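Long-range contact in hydrolase, putative (Plasmodium vivax, PDB 2B30), which is probably a metal-dependent phosphatase of the haloacid dehalogenase (HAD) superfamily, Cof-like subfamily, its natural substrate not established: residues M63-L76 and F89-Y103. Numbering follows the deposited sequence.
Sequences MVSICTGRSKVGIL and FYGMPGVYINGTIVY
Lys72 lies over one face of the Tyr96 ring, its CB 3.9 Å from the centroid in a CH-pi contact, while Ile66 O looks onto the opposite face. At the ring's edge sit Ile75 CD1, Thr68 CG2 and Arg70 O. The Phe89 ring turns its edge to Val64 O, 3.4 Å from CE1, and Gly91 N lies above one face, offset toward the rim. Further out, the Lys72 chain, bent at chi3 (74°), carries CE to 3.9 Å from Tyr103 CE2.

Strands 63-67 and 94-96 run parallel: Val95 N donates to Ile66 O at 3.1 Å and Val95 O accepts from Thr68 N at 3.0 Å. Farther along, Ile97 N donates to Arg70 O and Asn98 N to Thr68 O. On the sheet face bearing Cys67 SG and Val95 CB, helix 225-235 packs across both strands. Near Pro93, which follows a cis peptide bond, a water bridges Ile66 N, Pro93 O and Tyr96 OH; the hydroxyl accepts from the water and donates to Gly91 O at 2.6 Å, so its oxygen is gripped by two bonds.

Arg70 NH2 donates to Tyr160 O, and NE forms a salt bridge with Glu162. Together with the salt bridge from Arg70 NH1 to the calcium ligand Asp35, the backbone bonds tie the loop after strand 63-67 to the metal site of the HAD Rossmann-like core.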
ATOM      1  N   MET A  63       9.122  -8.901 -19.541  1.00 34.10           N
ATOM      2  CA  MET A  63       9.838  -7.873 -18.811  1.00 36.00           C
ATOM      3  C   MET A  63      10.081  -8.420 -17.422  1.00 36.50           C
ATOM      4  O   MET A  63       9.173  -8.974 -16.785  1.00 38.37           O
ATOM      5  CB  MET A  63       9.033  -6.575 -18.719  1.00 36.16           C
ATOM      6  CG  MET A  63       9.770  -5.469 -17.962  1.00 40.66           C
ATOM      7  SD  MET A  63       9.131  -3.806 -18.250  1.00 43.15           S
ATOM      8  CE  MET A  63       9.620  -3.498 -19.959  1.00 43.81           C
ATOM      9  N   VAL A  64      11.312  -8.271 -16.957  1.00 34.08           N
ATOM     10  CA  VAL A  64      11.720  -8.847 -15.700  1.00 32.78           C
ATOM     11  C   VAL A  64      12.241  -7.727 -14.821  1.00 35.74           C
ATOM     12  O   VAL A  64      13.047  -6.896 -15.261  1.00 36.81           O
ATOM     13  CB  VAL A  64      12.802  -9.898 -15.936  1.00 31.82           C
ATOM     14  CG1 VAL A  64      13.483 -10.310 -14.635  1.00 30.64           C
ATOM     15  CG2 VAL A  64      12.202 -11.096 -16.640  1.00 32.52           C
ATOM     16  N   SER A  65      11.754  -7.699 -13.585  1.00 36.55           N
ATOM     17  CA  SER A  65      12.186  -6.720 -12.600  1.00 36.25           C
ATOM     18  C   SER A  65      12.387  -7.406 -11.255  1.00 36.54           C
ATOM     19  O   SER A  65      11.486  -8.047 -10.717  1.00 34.43           O
ATOM     20  CB  SER A  65      11.164  -5.590 -12.456  1.00 35.45           C
ATOM     21  OG  SER A  65      11.471  -4.797 -11.322  1.00 34.01           O
ATOM     22  N   ILE A  66      13.583  -7.265 -10.713  1.00 38.07           N
ATOM     23  CA  ILE A  66      13.849  -7.776  -9.404  1.00 40.27           C
ATOM     24  C   ILE A  66      13.441  -6.720  -8.389  1.00 42.39           C
ATOM     25  O   ILE A  66      13.795  -5.551  -8.512  1.00 48.03           O
ATOM     26  CB  ILE A  66      15.299  -8.203  -9.278  1.00 41.15           C
ATOM     27  CG1 ILE A  66      15.481  -9.494 -10.091  1.00 40.80           C
ATOM     28  CG2 ILE A  66      15.643  -8.432  -7.816  1.00 43.87           C
ATOM     29  CD1 ILE A  66      16.893  -9.903 -10.304  1.00 42.75           C
ATOM     30  N   CYS A  67      12.668  -7.140  -7.399  1.00 42.03           N
ATOM     31  CA  CYS A  67      12.153  -6.249  -6.380  1.00 40.95           C
ATOM     32  C   CYS A  67      12.762  -6.662  -5.045  1.00 41.66           C
ATOM     33  O   CYS A  67      12.504  -7.768  -4.552  1.00 43.05           O
ATOM     34  CB  CYS A  67      10.630  -6.348  -6.362  1.00 41.19           C
ATOM     35  SG  CYS A  67       9.899  -6.101  -8.032  1.00 42.21           S
ATOM     36  N   THR A  68      13.592  -5.792  -4.470  1.00 39.90           N
ATOM     37  CA  THR A  68      14.372  -6.177  -3.298  1.00 38.53           C
ATOM     38  C   THR A  68      14.739  -5.013  -2.404  1.00 36.04           C
ATOM     39  O   THR A  68      14.663  -3.855  -2.813  1.00 34.21           O
ATOM     40  CB  THR A  68      15.678  -6.869  -3.719  1.00 38.90           C
ATOM     41  OG1 THR A  68      16.352  -7.404  -2.563  1.00 38.91           O
ATOM     42  CG2 THR A  68      16.592  -5.882  -4.467  1.00 38.79           C
ATOM     43  N   GLY A  69      15.161  -5.355  -1.185  1.00 35.12           N
ATOM     44  CA  GLY A  69      15.737  -4.401  -0.247  1.00 34.81           C
ATOM     45  C   GLY A  69      17.156  -3.991  -0.601  1.00 34.71           C
ATOM     46  O   GLY A  69      17.648  -2.990  -0.107  1.00 37.55           O
ATOM     47  N   ARG A  70      17.821  -4.761  -1.452  1.00 34.61           N
ATOM     48  CA  ARG A  70      19.185  -4.455  -1.850  1.00 36.16           C
ATOM     49  C   ARG A  70      19.241  -3.347  -2.887  1.00 38.89           C
ATOM     50  O   ARG A  70      18.220  -2.934  -3.434  1.00 39.94           O
ATOM     51  CB  ARG A  70      19.876  -5.717  -2.366  1.00 37.16           C
ATOM     52  CG  ARG A  70      20.192  -6.679  -1.242  1.00 41.01           C
ATOM     53  CD  ARG A  70      20.359  -8.120  -1.682  1.00 45.99           C
ATOM     54  NE  ARG A  70      21.717  -8.377  -2.150  1.00 49.95           N
ATOM     55  CZ  ARG A  70      22.377  -9.531  -2.026  1.00 48.31           C
ATOM     56  NH1 ARG A  70      21.840 -10.595  -1.451  1.00 44.11           N
ATOM     57  NH2 ARG A  70      23.607  -9.616  -2.496  1.00 52.39           N
ATOM     58  N   SER A  71      20.450  -2.854  -3.132  1.00 41.28           N
ATOM     59  CA  SER A  71      20.695  -1.855  -4.157  1.00 41.64           C
ATOM     60  C   SER A  71      20.896  -2.591  -5.467  1.00 39.44           C
ATOM     61  O   SER A  71      21.045  -3.813  -5.453  1.00 39.36           O
ATOM     62  CB  SER A  71      21.947  -1.059  -3.806  1.00 43.67           C
ATOM     63  OG  SER A  71      23.104  -1.886  -3.865  1.00 51.24           O
ATOM     64  N   LYS A  72      20.911  -1.863  -6.589  1.00 38.62           N
ATOM     65  CA  LYS A  72      21.138  -2.485  -7.913  1.00 38.68           C
ATOM     66  C   LYS A  72      22.500  -3.159  -7.957  1.00 36.94           C
ATOM     67  O   LYS A  72      22.588  -4.352  -8.226  1.00 35.34           O
ATOM     68  CB  LYS A  72      21.025  -1.471  -9.068  1.00 38.10           C
ATOM     69  CG  LYS A  72      21.265  -2.083 -10.463  1.00 38.51           C
ATOM     70  CD  LYS A  72      20.793  -1.163 -11.623  1.00 40.59           C
ATOM     71  CE  LYS A  72      21.714   0.030 -11.848  1.00 42.74           C
ATOM     72  NZ  LYS A  72      23.145  -0.370 -12.012  1.00 45.56           N
ATOM     73  N   VAL A  73      23.547  -2.386  -7.670  1.00 37.48           N
ATOM     74  CA  VAL A  73      24.923  -2.892  -7.693  1.00 39.02           C
ATOM     75  C   VAL A  73      25.107  -4.050  -6.711  1.00 38.97           C
ATOM     76  O   VAL A  73      25.913  -4.938  -6.943  1.00 39.23           O
ATOM     77  CB  VAL A  73      25.983  -1.784  -7.385  1.00 38.42           C
ATOM     78  CG1 VAL A  73      25.952  -0.695  -8.438  1.00 38.62           C
ATOM     79  CG2 VAL A  73      25.779  -1.183  -6.000  1.00 41.20           C
ATOM     80  N   GLY A  74      24.360  -4.031  -5.613  1.00 40.10           N
ATOM     81  CA  GLY A  74      24.382  -5.134  -4.666  1.00 43.06           C
ATOM     82  C   GLY A  74      23.919  -6.411  -5.338  1.00 44.02           C
ATOM     83  O   GLY A  74      24.507  -7.476  -5.146  1.00 44.95           O
ATOM     84  N   ILE A  75      22.869  -6.286  -6.147  1.00 43.53           N
ATOM     85  CA  ILE A  75      22.312  -7.416  -6.880  1.00 44.08           C
ATOM     86  C   ILE A  75      23.200  -7.851  -8.045  1.00 44.44           C
ATOM     87  O   ILE A  75      23.313  -9.051  -8.315  1.00 41.93           O
ATOM     88  CB  ILE A  75      20.861  -7.112  -7.327  1.00 44.21           C
ATOM     89  CG1 ILE A  75      19.913  -7.874  -6.422  1.00 46.70           C
ATOM     90  CG2 ILE A  75      20.596  -7.497  -8.780  1.00 44.44           C
ATOM     91  CD1 ILE A  75      18.500  -7.571  -6.673  1.00 51.74           C
ATOM     92  N   LEU A  76      23.813  -6.880  -8.726  1.00 44.02           N
ATOM     93  CA  LEU A  76      24.745  -7.165  -9.814  1.00 43.92           C
ATOM     94  C   LEU A  76      26.034  -7.835  -9.329  1.00 43.57           C
ATOM     95  O   LEU A  76      26.628  -8.624 -10.054  1.00 44.82           O
ATOM     96  CB  LEU A  76      25.101  -5.889 -10.573  1.00 44.55           C
ATOM     97  CG  LEU A  76      24.004  -5.100 -11.291  1.00 42.77           C
ATOM     98  CD1 LEU A  76      24.656  -4.176 -12.288  1.00 40.57           C
ATOM     99  CD2 LEU A  76      22.987  -5.996 -11.986  1.00 43.18           C
ATOM    100  N   PHE A  89      20.765  -9.552 -18.786  1.00 48.19           N
ATOM    101  CA  PHE A  89      20.024  -8.789 -17.795  1.00 45.34           C
ATOM    102  C   PHE A  89      21.004  -8.068 -16.866  1.00 45.06           C
ATOM    103  O   PHE A  89      21.979  -8.668 -16.413  1.00 43.16           O
ATOM    104  CB  PHE A  89      19.142  -9.724 -16.980  1.00 45.41           C
ATOM    105  CG  PHE A  89      18.233  -9.012 -16.032  1.00 44.71           C
ATOM    106  CD1 PHE A  89      17.150  -8.291 -16.512  1.00 46.61           C
ATOM    107  CD2 PHE A  89      18.464  -9.052 -14.662  1.00 42.90           C
ATOM    108  CE1 PHE A  89      16.302  -7.620 -15.644  1.00 47.02           C
ATOM    109  CE2 PHE A  89      17.625  -8.390 -13.784  1.00 43.31           C
ATOM    110  CZ  PHE A  89      16.542  -7.671 -14.273  1.00 47.67           C
ATOM    111  N   TYR A  90      20.737  -6.787 -16.598  1.00 43.95           N
ATOM    112  CA  TYR A  90      21.658  -5.923 -15.861  1.00 43.17           C
ATOM    113  C   TYR A  90      20.883  -5.066 -14.858  1.00 43.47           C
ATOM    114  O   TYR A  90      21.227  -3.909 -14.599  1.00 44.69           O
ATOM    115  CB  TYR A  90      22.473  -5.056 -16.848  1.00 45.05           C
ATOM    116  CG  TYR A  90      23.169  -5.881 -17.919  1.00 46.24           C
ATOM    117  CD1 TYR A  90      24.479  -6.338 -17.749  1.00 46.34           C
ATOM    118  CD2 TYR A  90      22.496  -6.251 -19.083  1.00 47.86           C
ATOM    119  CE1 TYR A  90      25.096  -7.127 -18.722  1.00 46.36           C
ATOM    120  CE2 TYR A  90      23.104  -7.042 -20.054  1.00 46.37           C
ATOM    121  CZ  TYR A  90      24.396  -7.469 -19.871  1.00 45.79           C
ATOM    122  OH  TYR A  90      24.972  -8.241 -20.846  1.00 47.95           O
ATOM    123  N   GLY A  91      19.826  -5.650 -14.296  1.00 43.12           N
ATOM    124  CA  GLY A  91      19.058  -5.019 -13.229  1.00 41.55           C
ATOM    125  C   GLY A  91      18.133  -3.904 -13.668  1.00 41.46           C
ATOM    126  O   GLY A  91      17.683  -3.108 -12.846  1.00 44.14           O
ATOM    127  N   MET A  92      17.831  -3.841 -14.955  1.00 41.55           N
ATOM    128  CA  MET A  92      16.957  -2.805 -15.475  1.00 42.02           C
ATOM    129  C   MET A  92      15.875  -3.413 -16.355  1.00 40.70           C
ATOM    130  O   MET A  92      16.176  -4.062 -17.346  1.00 42.72           O
ATOM    131  CB  MET A  92      17.766  -1.820 -16.285  1.00 42.23           C
ATOM    132  CG  MET A  92      18.911  -1.222 -15.532  1.00 43.71           C
ATOM    133  SD  MET A  92      19.778  -0.125 -16.628  1.00 47.03           S
ATOM    134  CE  MET A  92      20.582  -1.283 -17.743  1.00 42.07           C
ATOM    135  N   PRO A  93      14.607  -3.196 -16.007  1.00 39.97           N
ATOM    136  CA  PRO A  93      14.105  -2.353 -14.917  1.00 39.19           C
ATOM    137  C   PRO A  93      14.320  -2.973 -13.532  1.00 38.30           C
ATOM    138  O   PRO A  93      14.696  -4.146 -13.418  1.00 36.44           O
ATOM    139  CB  PRO A  93      12.615  -2.254 -15.226  1.00 39.51           C
ATOM    140  CG  PRO A  93      12.304  -3.560 -15.907  1.00 40.55           C
ATOM    141  CD  PRO A  93      13.517  -3.878 -16.727  1.00 39.38           C
ATOM    142  N   GLY A  94      14.086  -2.185 -12.489  1.00 37.40           N
ATOM    143  CA  GLY A  94      14.242  -2.694 -11.141  1.00 36.84           C
ATOM    144  C   GLY A  94      13.660  -1.835 -10.038  1.00 35.49           C
ATOM    145  O   GLY A  94      13.614  -0.615 -10.144  1.00 31.91           O
ATOM    146  N   VAL A  95      13.217  -2.512  -8.979  1.00 34.73           N
ATOM    147  CA  VAL A  95      12.739  -1.883  -7.759  1.00 32.90           C
ATOM    148  C   VAL A  95      13.726  -2.247  -6.652  1.00 32.79           C
ATOM    149  O   VAL A  95      13.836  -3.412  -6.256  1.00 32.41           O
ATOM    150  CB  VAL A  95      11.332  -2.395  -7.393  1.00 31.65           C
ATOM    151  CG1 VAL A  95      10.884  -1.831  -6.063  1.00 30.42           C
ATOM    152  CG2 VAL A  95      10.343  -2.040  -8.488  1.00 30.83           C
ATOM    153  N   TYR A  96      14.441  -1.247  -6.158  1.00 30.88           N
ATOM    154  CA  TYR A  96      15.514  -1.480  -5.224  1.00 31.32           C
ATOM    155  C   TYR A  96      15.285  -0.705  -3.947  1.00 32.60           C
ATOM    156  O   TYR A  96      14.523   0.260  -3.934  1.00 35.09           O
ATOM    157  CB  TYR A  96      16.825  -1.081  -5.870  1.00 30.97           C
ATOM    158  CG  TYR A  96      17.098  -1.871  -7.116  1.00 32.79           C
ATOM    159  CD1 TYR A  96      17.421  -3.211  -7.035  1.00 35.53           C
ATOM    160  CD2 TYR A  96      17.010  -1.292  -8.386  1.00 35.66           C
ATOM    161  CE1 TYR A  96      17.674  -3.958  -8.171  1.00 34.16           C
ATOM    162  CE2 TYR A  96      17.260  -2.040  -9.535  1.00 32.35           C
ATOM    163  CZ  TYR A  96      17.592  -3.370  -9.408  1.00 31.00           C
ATOM    164  OH  TYR A  96      17.844  -4.140 -10.499  1.00 31.80           O
ATOM    165  N   ILE A  97      15.935  -1.150  -2.871  1.00 32.34           N
ATOM    166  CA  ILE A  97      15.859  -0.485  -1.574  1.00 33.70           C
ATOM    167  C   ILE A  97      14.401  -0.300  -1.157  1.00 32.43           C
ATOM    168  O   ILE A  97      13.960   0.799  -0.828  1.00 30.12           O
ATOM    169  CB  ILE A  97      16.621   0.873  -1.563  1.00 34.36           C
ATOM    170  CG1 ILE A  97      18.012   0.710  -2.195  1.00 35.36           C
ATOM    171  CG2 ILE A  97      16.741   1.418  -0.113  1.00 32.70           C
ATOM    172  CD1 ILE A  97      18.975   1.855  -1.864  1.00 36.44           C
ATOM    173  N   ASN A  98      13.668  -1.405  -1.206  1.00 32.24           N
ATOM    174  CA  ASN A  98      12.287  -1.471  -0.762  1.00 32.99           C
ATOM    175  C   ASN A  98      11.383  -0.424  -1.392  1.00 32.52           C
ATOM    176  O   ASN A  98      10.453   0.084  -0.755  1.00 32.23           O
ATOM    177  CB  ASN A  98      12.224  -1.456   0.775  1.00 33.24           C
ATOM    178  CG  ASN A  98      12.683  -2.774   1.370  1.00 32.19           C
ATOM    179  OD1 ASN A  98      12.741  -3.783   0.656  1.00 28.05           O
ATOM    180  ND2 ASN A  98      12.999  -2.781   2.668  1.00 27.66           N
ATOM    181  N   GLY A  99      11.649  -0.125  -2.659  1.00 30.33           N
ATOM    182  CA  GLY A  99      10.766   0.732  -3.433  1.00 30.23           C
ATOM    183  C   GLY A  99      11.121   2.198  -3.454  1.00 29.83           C
ATOM    184  O   GLY A  99      10.405   2.984  -4.081  1.00 27.09           O
ATOM    185  N   THR A 100      12.226   2.557  -2.802  1.00 29.82           N
ATOM    186  CA  THR A 100      12.683   3.943  -2.756  1.00 31.43           C
ATOM    187  C   THR A 100      13.619   4.287  -3.932  1.00 32.45           C
ATOM    188  O   THR A 100      13.866   5.468  -4.212  1.00 33.89           O
ATOM    189  CB  THR A 100      13.357   4.261  -1.404  1.00 30.90           C
ATOM    190  OG1 THR A 100      14.423   3.341  -1.166  1.00 34.29           O
ATOM    191  CG2 THR A 100      12.360   4.138  -0.277  1.00 30.48           C
ATOM    192  N   ILE A 101      14.125   3.271  -4.628  1.00 31.49           N
ATOM    193  CA  ILE A 101      14.864   3.501  -5.871  1.00 33.98           C
ATOM    194  C   ILE A 101      14.307   2.616  -6.982  1.00 34.30           C
ATOM    195  O   ILE A 101      14.212   1.404  -6.818  1.00 35.65           O
ATOM    196  CB  ILE A 101      16.393   3.261  -5.721  1.00 32.25           C
ATOM    197  CG1 ILE A 101      16.982   4.254  -4.733  1.00 34.46           C
ATOM    198  CG2 ILE A 101      17.115   3.429  -7.074  1.00 30.70           C
ATOM    199  CD1 ILE A 101      18.431   3.975  -4.374  1.00 36.65           C
ATOM    200  N   VAL A 102      13.964   3.229  -8.114  1.00 35.45           N
ATOM    201  CA  VAL A 102      13.355   2.509  -9.235  1.00 35.53           C
ATOM    202  C   VAL A 102      13.986   2.918 -10.565  1.00 34.48           C
ATOM    203  O   VAL A 102      14.093   4.110 -10.855  1.00 36.19           O
ATOM    204  CB  VAL A 102      11.839   2.781  -9.311  1.00 35.24           C
ATOM    205  CG1 VAL A 102      11.209   1.982 -10.441  1.00 37.20           C
ATOM    206  CG2 VAL A 102      11.170   2.457  -7.991  1.00 34.34           C
ATOM    207  N   TYR A 103      14.396   1.931 -11.360  1.00 32.40           N
ATOM    208  CA  TYR A 103      14.966   2.173 -12.684  1.00 32.98           C
ATOM    209  C   TYR A 103      14.077   1.592 -13.768  1.00 32.56           C
ATOM    210  O   TYR A 103      13.553   0.480 -13.616  1.00 32.26           O
ATOM    211  CB  TYR A 103      16.346   1.544 -12.802  1.00 33.28           C
ATOM    212  CG  TYR A 103      17.358   2.129 -11.855  1.00 35.03           C
ATOM    213  CD1 TYR A 103      17.797   3.436 -11.993  1.00 37.29           C
ATOM    214  CD2 TYR A 103      17.886   1.371 -10.824  1.00 39.10           C
ATOM    215  CE1 TYR A 103      18.729   3.973 -11.116  1.00 37.64           C
ATOM    216  CE2 TYR A 103      18.822   1.900  -9.944  1.00 38.82           C
ATOM    217  CZ  TYR A 103      19.235   3.190 -10.099  1.00 35.72           C
ATOM    218  OH  TYR A 103      20.145   3.698  -9.228  1.00 37.73           O
TER
HETATM  219  O   HOH W   1      16.003  -5.772 -11.766  1.00 33.07           O